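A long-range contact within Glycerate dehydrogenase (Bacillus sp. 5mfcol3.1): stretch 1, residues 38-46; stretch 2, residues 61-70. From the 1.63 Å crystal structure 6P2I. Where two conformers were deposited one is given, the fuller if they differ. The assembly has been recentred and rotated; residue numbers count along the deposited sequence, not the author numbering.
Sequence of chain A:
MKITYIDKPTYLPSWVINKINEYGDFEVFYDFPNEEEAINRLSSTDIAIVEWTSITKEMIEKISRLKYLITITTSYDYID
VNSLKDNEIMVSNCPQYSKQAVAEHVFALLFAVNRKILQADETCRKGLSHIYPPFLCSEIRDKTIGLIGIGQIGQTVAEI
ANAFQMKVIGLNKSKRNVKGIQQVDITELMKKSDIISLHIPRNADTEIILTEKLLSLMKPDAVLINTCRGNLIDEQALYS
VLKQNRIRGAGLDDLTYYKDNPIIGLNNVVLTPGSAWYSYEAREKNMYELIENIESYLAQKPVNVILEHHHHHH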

ATOM      1  N   ALA A  38       9.384 -15.731 -36.087  1.00 29.31           N
ATOM      2  CA  ALA A  38       8.648 -14.481 -35.950  1.00 28.48           C
ATOM      3  C   ALA A  38       8.386 -13.855 -37.313  1.00 29.67           C
ATOM      4  O   ALA A  38       7.251 -13.472 -37.624  1.00 28.25           O
ATOM      5  CB  ALA A  38       9.424 -13.522 -35.048  1.00 26.84           C
ATOM      6  N   ILE A  39       9.425 -13.759 -38.146  1.00 30.47           N
ATOM      7  CA  ILE A  39       9.255 -13.209 -39.488  1.00 30.27           C
ATOM      8  C   ILE A  39       8.260 -14.047 -40.280  1.00 28.41           C
ATOM      9  O   ILE A  39       7.400 -13.508 -40.992  1.00 29.21           O
ATOM     10  CB  ILE A  39      10.611 -13.116 -40.210  1.00 30.67           C
ATOM     11  CG1 ILE A  39      11.478 -12.035 -39.556  1.00 32.77           C
ATOM     12  CG2 ILE A  39      10.402 -12.835 -41.683  1.00 33.65           C
ATOM     13  CD1 ILE A  39      12.922 -12.062 -40.012  1.00 37.60           C
ATOM     14  N   ASN A  40       8.346 -15.376 -40.156  1.00 28.28           N
ATOM     15  CA  ASN A  40       7.439 -16.244 -40.898  1.00 31.99           C
ATOM     16  C   ASN A  40       6.000 -16.069 -40.430  1.00 27.81           C
ATOM     17  O   ASN A  40       5.080 -15.990 -41.256  1.00 30.77           O
ATOM     18  CB  ASN A  40       7.864 -17.705 -40.764  1.00 38.86           C
ATOM     19  CG  ASN A  40       7.114 -18.613 -41.720  1.00 58.43           C
ATOM     20  OD1 ASN A  40       6.185 -19.320 -41.327  1.00 60.04           O
ATOM     21  ND2 ASN A  40       7.505 -18.585 -42.990  1.00 63.54           N
ATOM     22  N   ARG A  41       5.782 -16.012 -39.113  1.00 25.23           N
ATOM     23  CA  ARG A  41       4.426 -15.826 -38.610  1.00 24.27           C
ATOM     24  C   ARG A  41       3.889 -14.466 -39.010  1.00 26.60           C
ATOM     25  O   ARG A  41       2.722 -14.346 -39.403  1.00 29.01           O
ATOM     26  CB  ARG A  41       4.391 -15.992 -37.091  1.00 26.01           C
ATOM     27  CG  ARG A  41       4.697 -17.408 -36.645  1.00 27.81           C
ATOM     28  CD  ARG A  41       5.076 -17.471 -35.174  1.00 25.33           C
ATOM     29  NE  ARG A  41       5.534 -18.818 -34.835  1.00 29.40           N
ATOM     30  CZ  ARG A  41       5.759 -19.242 -33.594  1.00 25.60           C
ATOM     31  NH1 ARG A  41       5.561 -18.428 -32.550  1.00 26.08           N
ATOM     32  NH2 ARG A  41       6.178 -20.488 -33.394  1.00 28.73           N
ATOM     33  N   LEU A  42       4.731 -13.431 -38.929  1.00 26.07           N
ATOM     34  CA  LEU A  42       4.292 -12.100 -39.330  1.00 29.64           C
ATOM     35  C   LEU A  42       3.980 -12.038 -40.821  1.00 28.74           C
ATOM     36  O   LEU A  42       3.064 -11.316 -41.229  1.00 29.61           O
ATOM     37  CB  LEU A  42       5.355 -11.065 -38.955  1.00 27.14           C
ATOM     38  CG  LEU A  42       5.454 -10.834 -37.438  1.00 23.75           C
ATOM     39  CD1 LEU A  42       6.789 -10.180 -37.070  1.00 29.04           C
ATOM     40  CD2 LEU A  42       4.279 -10.010 -36.903  1.00 22.32           C
ATOM     41  N   SER A  43       4.714 -12.785 -41.638  1.00 29.02           N
ATOM     42  CA  SER A  43       4.509 -12.751 -43.081  1.00 28.16           C
ATOM     43  C   SER A  43       3.398 -13.677 -43.564  1.00 30.51           C
ATOM     44  O   SER A  43       3.075 -13.660 -44.760  1.00 33.89           O
ATOM     45  CB  SER A  43       5.811 -13.112 -43.805  1.00 30.85           C
ATOM     46  OG  SER A  43       6.845 -12.206 -43.471  1.00 37.31           O
ATOM     47  N   SER A  44       2.802 -14.468 -42.673  0.55 29.50           N
ATOM     48  CA  SER A  44       1.760 -15.414 -43.045  0.55 29.46           C
ATOM     49  C   SER A  44       0.381 -14.960 -42.583  0.55 28.71           C
ATOM     50  O   SER A  44      -0.566 -15.753 -42.590  0.55 27.63           O
ATOM     51  CB  SER A  44       2.087 -16.797 -42.484  0.55 29.36           C
ATOM     52  OG  SER A  44       3.354 -17.236 -42.955  0.55 32.42           O
ATOM     53  N   THR A  45       0.249 -13.696 -42.190  1.00 25.08           N
ATOM     54  CA  THR A  45      -0.967 -13.209 -41.571  1.00 27.63           C
ATOM     55  C   THR A  45      -1.267 -11.808 -42.087  1.00 29.09           C
ATOM     56  O   THR A  45      -0.394 -11.111 -42.612  1.00 28.48           O
ATOM     57  CB  THR A  45      -0.834 -13.241 -40.037  1.00 26.81           C
ATOM     58  OG1 THR A  45      -2.128 -13.139 -39.431  1.00 26.52           O
ATOM     59  CG2 THR A  45       0.061 -12.109 -39.520  1.00 24.53           C
ATOM     60  N   ASP A  46      -2.527 -11.407 -41.943  1.00 25.46           N
ATOM     61  CA  ASP A  46      -2.923 -10.058 -42.309  1.00 24.92           C
ATOM     62  C   ASP A  46      -2.943  -9.124 -41.109  1.00 24.81           C
ATOM     63  O   ASP A  46      -2.489  -7.978 -41.210  1.00 27.39           O
ATOM     64  CB  ASP A  46      -4.296 -10.089 -42.975  1.00 27.15           C
ATOM     65  CG  ASP A  46      -4.338 -11.041 -44.142  1.00 29.02           C
ATOM     66  OD1 ASP A  46      -3.633 -10.780 -45.144  1.00 29.37           O
ATOM     67  OD2 ASP A  46      -5.037 -12.073 -44.035  1.00 30.83           O
ATOM     68  N   GLU A  61      11.921  -5.355 -42.814  1.00 38.00           N
ATOM     69  CA  GLU A  61      12.293  -5.349 -44.223  1.00 38.90           C
ATOM     70  C   GLU A  61      12.078  -6.709 -44.877  1.00 40.53           C
ATOM     71  O   GLU A  61      11.916  -6.774 -46.101  1.00 41.09           O
ATOM     72  CB  GLU A  61      13.745  -4.900 -44.365  1.00 42.65           C
ATOM     73  CG  GLU A  61      13.995  -3.523 -43.763  1.00 56.89           C
ATOM     74  CD  GLU A  61      15.387  -2.988 -44.029  1.00 72.74           C
ATOM     75  OE1 GLU A  61      16.355  -3.775 -43.972  1.00 77.80           O
ATOM     76  OE2 GLU A  61      15.509  -1.773 -44.301  1.00 79.57           O
ATOM     77  N   LYS A  62      12.044  -7.788 -44.095  1.00 40.83           N
ATOM     78  CA  LYS A  62      11.835  -9.132 -44.621  1.00 35.34           C
ATOM     79  C   LYS A  62      10.381  -9.583 -44.555  1.00 38.51           C
ATOM     80  O   LYS A  62      10.067 -10.685 -45.013  1.00 37.82           O
ATOM     81  CB  LYS A  62      12.718 -10.129 -43.868  1.00 40.18           C
ATOM     82  CG  LYS A  62      14.215  -9.890 -44.048  1.00 45.86           C
ATOM     83  CD  LYS A  62      15.038 -10.688 -43.047  1.00 51.00           C
ATOM     84  CE  LYS A  62      16.523 -10.401 -43.208  1.00 62.99           C
ATOM     85  NZ  LYS A  62      17.335 -11.017 -42.121  1.00 67.28           N
ATOM     86  N   ILE A  63       9.498  -8.768 -44.004  1.00 33.60           N
ATOM     87  CA  ILE A  63       8.097  -9.124 -43.820  1.00 33.60           C
ATOM     88  C   ILE A  63       7.311  -8.794 -45.082  1.00 38.95           C
ATOM     89  O   ILE A  63       7.549  -7.771 -45.735  1.00 42.66           O
ATOM     90  CB  ILE A  63       7.521  -8.391 -42.593  1.00 32.91           C
ATOM     91  CG1 ILE A  63       8.131  -8.963 -41.313  1.00 32.76           C
ATOM     92  CG2 ILE A  63       5.991  -8.483 -42.551  1.00 30.23           C
ATOM     93  CD1 ILE A  63       7.718  -8.234 -40.054  1.00 31.16           C
ATOM     94  N   SER A  64       6.371  -9.669 -45.430  1.00 32.15           N
ATOM     95  CA  SER A  64       5.398  -9.403 -46.474  1.00 31.06           C
ATOM     96  C   SER A  64       4.003  -9.679 -45.930  1.00 34.41           C
ATOM     97  O   SER A  64       3.837 -10.178 -44.813  1.00 31.00           O
ATOM     98  CB  SER A  64       5.679 -10.252 -47.730  1.00 39.02           C
ATOM     99  OG  SER A  64       5.545 -11.633 -47.444  1.00 40.48           O
ATOM    100  N   ARG A  65       3.001  -9.299 -46.730  1.00 38.64           N
ATOM    101  CA  ARG A  65       1.577  -9.537 -46.483  1.00 33.82           C
ATOM    102  C   ARG A  65       1.008  -8.740 -45.312  1.00 34.18           C
ATOM    103  O   ARG A  65      -0.051  -8.117 -45.450  1.00 32.66           O
ATOM    104  CB  ARG A  65       1.307 -11.028 -46.267  1.00 32.50           C
ATOM    105  CG  ARG A  65      -0.145 -11.330 -45.962  1.00 31.68           C
ATOM    106  CD  ARG A  65      -0.412 -12.822 -45.890  1.00 30.87           C
ATOM    107  NE  ARG A  65      -1.783 -13.113 -45.475  1.00 27.15           N
ATOM    108  CZ  ARG A  65      -2.279 -14.340 -45.361  1.00 38.05           C
ATOM    109  NH1 ARG A  65      -1.511 -15.391 -45.625  1.00 38.26           N
ATOM    110  NH2 ARG A  65      -3.539 -14.521 -44.984  1.00 34.81           N
ATOM    111  N   LEU A  66       1.698  -8.754 -44.170  1.00 29.06           N
ATOM    112  CA  LEU A  66       1.198  -8.123 -42.947  1.00 26.63           C
ATOM    113  C   LEU A  66       0.741  -6.687 -43.188  1.00 27.99           C
ATOM    114  O   LEU A  66       1.461  -5.888 -43.787  1.00 28.28           O
ATOM    115  CB  LEU A  66       2.300  -8.142 -41.881  1.00 22.84           C
ATOM    116  CG  LEU A  66       1.939  -7.522 -40.527  1.00 24.05           C
ATOM    117  CD1 LEU A  66       0.839  -8.336 -39.868  1.00 27.27           C
ATOM    118  CD2 LEU A  66       3.176  -7.438 -39.651  1.00 27.53           C
ATOM    119  N   LYS A  67      -0.452  -6.348 -42.685  1.00 27.42           N
ATOM    120  CA  LYS A  67      -0.958  -4.989 -42.813  1.00 27.01           C
ATOM    121  C   LYS A  67      -1.212  -4.293 -41.486  1.00 28.59           C
ATOM    122  O   LYS A  67      -1.233  -3.057 -41.460  1.00 29.87           O
ATOM    123  CB  LYS A  67      -2.263  -4.968 -43.625  1.00 30.05           C
ATOM    124  CG  LYS A  67      -2.086  -5.294 -45.112  1.00 37.59           C
ATOM    125  CD  LYS A  67      -1.041  -4.395 -45.750  1.00 45.83           C
ATOM    126  CE  LYS A  67      -1.520  -2.949 -45.792  1.00 61.28           C
ATOM    127  NZ  LYS A  67      -0.451  -2.008 -46.232  1.00 67.42           N
ATOM    128  N   TYR A  68      -1.386  -5.034 -40.392  1.00 27.33           N
ATOM    129  CA  TYR A  68      -1.827  -4.452 -39.127  1.00 24.85           C
ATOM    130  C   TYR A  68      -1.232  -5.247 -37.977  1.00 21.12           C
ATOM    131  O   TYR A  68      -1.395  -6.474 -37.915  1.00 24.74           O
ATOM    132  CB  TYR A  68      -3.352  -4.443 -39.045  1.00 22.43           C
ATOM    133  CG  TYR A  68      -3.943  -3.733 -37.830  1.00 26.57           C
ATOM    134  CD1 TYR A  68      -3.359  -2.584 -37.292  1.00 23.90           C
ATOM    135  CD2 TYR A  68      -5.105  -4.207 -37.247  1.00 21.52           C
ATOM    136  CE1 TYR A  68      -3.938  -1.941 -36.172  1.00 24.82           C
ATOM    137  CE2 TYR A  68      -5.679  -3.582 -36.164  1.00 21.62           C
ATOM    138  CZ  TYR A  68      -5.103  -2.458 -35.631  1.00 24.50           C
ATOM    139  OH  TYR A  68      -5.723  -1.872 -34.543  1.00 23.92           O
ATOM    140  N   LEU A  69      -0.528  -4.548 -37.089  1.00 24.18           N
ATOM    141  CA  LEU A  69       0.088  -5.139 -35.909  1.00 21.87           C
ATOM    142  C   LEU A  69      -0.533  -4.519 -34.672  1.00 21.21           C
ATOM    143  O   LEU A  69      -0.616  -3.290 -34.571  1.00 24.81           O
ATOM    144  CB  LEU A  69       1.598  -4.909 -35.902  1.00 24.32           C
ATOM    145  CG  LEU A  69       2.364  -5.417 -34.681  1.00 24.70           C
ATOM    146  CD1 LEU A  69       2.304  -6.931 -34.608  1.00 22.56           C
ATOM    147  CD2 LEU A  69       3.811  -4.951 -34.728  1.00 29.56           C
ATOM    148  N   ILE A  70      -0.961  -5.370 -33.741  1.00 19.05           N
ATOM    149  CA  ILE A  70      -1.508  -4.950 -32.455  1.00 19.77           C
ATOM    150  C   ILE A  70      -0.561  -5.434 -31.369  1.00 24.65           C
ATOM    151  O   ILE A  70      -0.280  -6.636 -31.286  1.00 22.96           O
ATOM    152  CB  ILE A  70      -2.914  -5.521 -32.225  1.00 20.71           C
ATOM    153  CG1 ILE A  70      -3.872  -5.059 -33.328  1.00 23.76           C
ATOM    154  CG2 ILE A  70      -3.417  -5.172 -30.806  1.00 18.02           C
ATOM    155  CD1 ILE A  70      -5.132  -5.894 -33.412  1.00 23.97           C
TER
HETATM  156  O   HOH W   1       3.905 -13.619 -47.249  1.00 46.31           O
HETATM  157  O   HOH W   2       1.287 -15.656 -46.875  1.00 46.85           O
HETATM  158  O   HOH W   3       8.667 -13.058 -45.387  1.00 52.23           O
HETATM  159  O   HOH W   4      -2.708  -8.502 -45.805  1.00 42.47           O

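How does the helix of stretch 1 meet the loop of stretch 2? Ile39 begins the contact: its CA-to-CB bond points sideways, but the end of the side chain comes nearer, and CD1 lies 3.9 Å from CD of Lys62, so the isoleucine packs against the aliphatic part of the lysine. One turn on, Leu42 points toward stretch 2 and fills an apolar pocket. Its CD1 is 3.7 Å from CD1 of Ile63, while its CD2 lies 3.9 Å from CD2 of Leu66 and 4.3 Å from CD1 of Leu69. The two methyl groups thus reach different neighbours, and the leucine is buried among them.

What does Ser43 do where the two backbones come close? Its CA is 4.8 Å from CA of Ser64, near enough for the small side chain to bond to main chain on both sides of the contact. Ser43 OG donates to Ile39 O (2.9 Å) within its own stretch and accepts a hydrogen bond from Ser64 N at 3.2 Å, well aligned at 160°. A CA-H...O contact from Ser43 CA to Ser64 O (3.2 Å) adds to the pairing. Water fills in around it: one molecule donates to Ser43 OG and Lys62 O, both at 2.8 Å, and another links Ser43 O to Ser64 OG, 2.6 Å from each.

How does the chain pass from the helix to Asp46? Ser44 and Thr45 both direct their CA-to-CB bonds away from stretch 2, so much of their contact is made by backbone. Ser44 O and Thr45 N lie over one face of the Arg65 guanidinium; Ser44 O is 3.2 Å from Arg65 NH1, but the angle is too poor for a hydrogen bond. Thr45 O receives a CA-H...O contact from Leu66 CA at 3.4 Å, and the threonine CG2 packs 3.9 Å from Leu66 CD1.

How does Asp46 hold stretch 2? Both its side chain and its backbone bond to stretch 2. The carboxylate meets the edge of the guanidinium of the extended Arg65 side chain in a two-pronged salt bridge: Arg65 NE donates to Asp46 OD1 and Arg65 NH2 to Asp46 OD2, each at 3.0 Å and nearly straight, so charge attraction and hydrogen bonding act together. A water donates to both Asp46 OD1 (2.5 Å) and Arg65 O (2.7 Å). Meanwhile Asp46 O accepts from Lys67 N at 3.0 Å and, weakly, from Tyr68 N at 3.2 Å, fastening the backbone where the strand of stretch 2 begins.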